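Arylmalonate decarboxylase (PDB 3IXL) catalyses the enantioselective decarboxylation of 2-aryl-2-methylmalonates, releasing carbon dioxide and forming 2-arylpropionates. Local coordinates at the 2-phenylacetic acid site. Residues are numbered along the deposited sequence; one frame, centred on the assembly and turned at random.

The 2-phenylacetic acid site. Residues 14, 43, 73-76, 104, 126, 156, 159, 188-190. With PAC (2-phenylacetic acid), chain B.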
# COMPACT_ATOMS: atom_id res chain seq x y z
N PRO A 14 8.68 6.33 -1.78
CA PRO A 14 9.46 7.05 -0.76
C PRO A 14 10.99 7.19 -0.92
O PRO A 14 11.50 8.30 -0.72
CB PRO A 14 9.07 6.34 0.55
CG PRO A 14 7.69 5.80 0.26
CD PRO A 14 7.78 5.32 -1.17
N VAL A 43 9.62 7.39 8.33
CA VAL A 43 8.21 7.05 8.21
C VAL A 43 7.51 7.64 9.45
O VAL A 43 7.12 6.92 10.36
CB VAL A 43 8.01 5.52 8.02
CG1 VAL A 43 6.55 5.20 7.74
CG2 VAL A 43 8.91 5.00 6.88
N MET A 73 2.81 5.42 -4.13
CA MET A 73 3.03 4.12 -3.50
C MET A 73 3.57 4.25 -2.07
O MET A 73 4.65 3.74 -1.74
CB MET A 73 3.93 3.26 -4.38
CG MET A 73 3.24 2.82 -5.66
SD MET A 73 1.99 1.54 -5.43
CE MET A 73 3.08 0.13 -5.18
N CYS A 74 2.80 4.93 -1.23
CA CYS A 74 3.07 5.02 0.20
C CYS A 74 1.74 5.14 0.92
O CYS A 74 0.94 6.03 0.62
CB CYS A 74 3.95 6.21 0.54
SG CYS A 74 4.31 6.33 2.33
N THR A 75 1.50 4.22 1.85
CA THR A 75 0.23 4.18 2.57
C THR A 75 0.16 5.37 3.52
O THR A 75 -0.78 6.18 3.46
CB THR A 75 0.07 2.86 3.38
OG1 THR A 75 0.85 1.81 2.78
CG2 THR A 75 -1.39 2.45 3.46
N SER A 76 1.17 5.50 4.37
CA SER A 76 1.11 6.51 5.42
C SER A 76 1.20 7.95 4.91
O SER A 76 0.56 8.84 5.45
CB SER A 76 2.11 6.20 6.54
OG SER A 76 3.43 6.10 6.04
N MET A 104 -1.64 4.42 -2.42
CA MET A 104 -1.59 3.15 -1.72
C MET A 104 -2.67 3.04 -0.64
O MET A 104 -3.13 1.94 -0.34
CB MET A 104 -0.18 2.93 -1.15
CG MET A 104 0.06 1.58 -0.49
SD MET A 104 1.83 1.38 -0.18
CE MET A 104 2.39 0.86 -1.79
N TYR A 126 4.63 0.31 11.79
CA TYR A 126 4.77 1.70 12.26
C TYR A 126 4.86 1.93 13.75
O TYR A 126 4.54 1.04 14.55
CB TYR A 126 3.58 2.54 11.79
CG TYR A 126 3.13 2.38 10.36
CD1 TYR A 126 1.81 2.03 10.07
CD2 TYR A 126 3.99 2.64 9.30
CE1 TYR A 126 1.37 1.92 8.76
CE2 TYR A 126 3.56 2.53 7.98
CZ TYR A 126 2.24 2.17 7.73
OH TYR A 126 1.79 2.06 6.42
N VAL A 156 13.16 3.58 6.46
CA VAL A 156 12.75 2.95 5.20
C VAL A 156 13.51 1.64 4.95
O VAL A 156 12.89 0.59 4.70
CB VAL A 156 12.91 3.92 4.00
CG1 VAL A 156 12.73 3.18 2.67
CG2 VAL A 156 11.91 5.06 4.11
N MET A 159 12.65 -1.39 7.24
CA MET A 159 11.43 -2.14 6.92
C MET A 159 11.69 -3.26 5.91
O MET A 159 11.12 -4.35 6.04
CB MET A 159 10.31 -1.21 6.47
CG MET A 159 9.56 -0.54 7.63
SD MET A 159 8.48 0.73 7.00
CE MET A 159 8.14 1.63 8.49
N SER A 188 2.34 -1.12 5.30
CA SER A 188 3.62 -0.48 4.97
C SER A 188 4.14 -1.08 3.69
O SER A 188 4.43 -2.28 3.62
CB SER A 188 4.71 -0.56 6.03
OG SER A 188 5.84 0.17 5.55
N GLY A 189 4.30 -0.21 2.70
CA GLY A 189 4.83 -0.59 1.41
C GLY A 189 6.32 -0.81 1.44
O GLY A 189 6.92 -1.11 0.41
N GLY A 190 6.93 -0.68 2.62
CA GLY A 190 8.37 -0.92 2.77
C GLY A 190 8.68 -2.35 3.14
O GLY A 190 9.83 -2.77 3.10
C1 PAC B . 4.02 3.19 4.01
C2 PAC B . 5.48 3.56 4.12
C1' PAC B . 6.48 3.10 3.08
C2' PAC B . 7.80 2.95 3.53
C3' PAC B . 8.81 2.54 2.66
C4' PAC B . 8.50 2.29 1.32
C5' PAC B . 7.18 2.44 0.86
C6' PAC B . 6.17 2.86 1.74
O1 PAC B . 3.56 2.46 3.09
O2 PAC B . 3.28 3.68 4.92
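2-phenylacetic acid (PAC) lies almost wholly buried in the active-site pocket of the decarboxylase, its carboxylate at the N-terminal end of helix 75-79 and its phenyl ring clamped between loops. It lacks the alpha-methyl group of a 2-arylpropionate product and can be regarded as a product analogue. O1 and O2 are each held by several protein donors. O1 takes the backbone N-H and the hydroxyl of Thr75, the latter with OG1 at 2.8 Å from PAC O1. Gly189 N approaches from the separate 188-190 segment at 2.8 Å from PAC O1 along a straight path (179° at the hydrogen). O2 is gripped by the backbone N-H and hydroxyl of Ser76, whose chi1 of 57° tucks OG between its own amide and carbonyl and turns it onto PAC O2, and by the phenol of Tyr126, with OH 2.7 Å from PAC O2. Together these bonds would fix the rotation of the carboxylate, and the start of helix 75-79 may favour the anionic form.

Next comes the methylene carbon C2, flanked from nearly opposite sides by two engineered side chains. The thiol of Cys74 extends anti to its backbone N (chi1 -180°), placing SG 3.5 Å from PAC C2. Across from it, the hydroxyl of Ser188, likewise anti to N, brings OG to 3.7 Å from PAC C2. The engineered thiol may deliver the proton to the alpha-carbon from its side, which would fit the inverted enantioselectivity of this form of the enzyme; the structure alone does not show the transfer.

At the aryl end, Pro14 CG sits over one face of the phenyl ring, 3.7 Å from its centroid. Gly189 C covers the opposite face, so proline ring and glycine backbone sandwich the aromatic group. Val156 CG1 and Val43 CG2 make looser contacts with PAC C3' and C2', respectively, and Gly190 packs its CA 3.5 Å from PAC C3'. The backbone N-H of Gly190 in turn donates to Ser188 OG, with Gly190 N 3.2 Å from that hydroxyl oxygen.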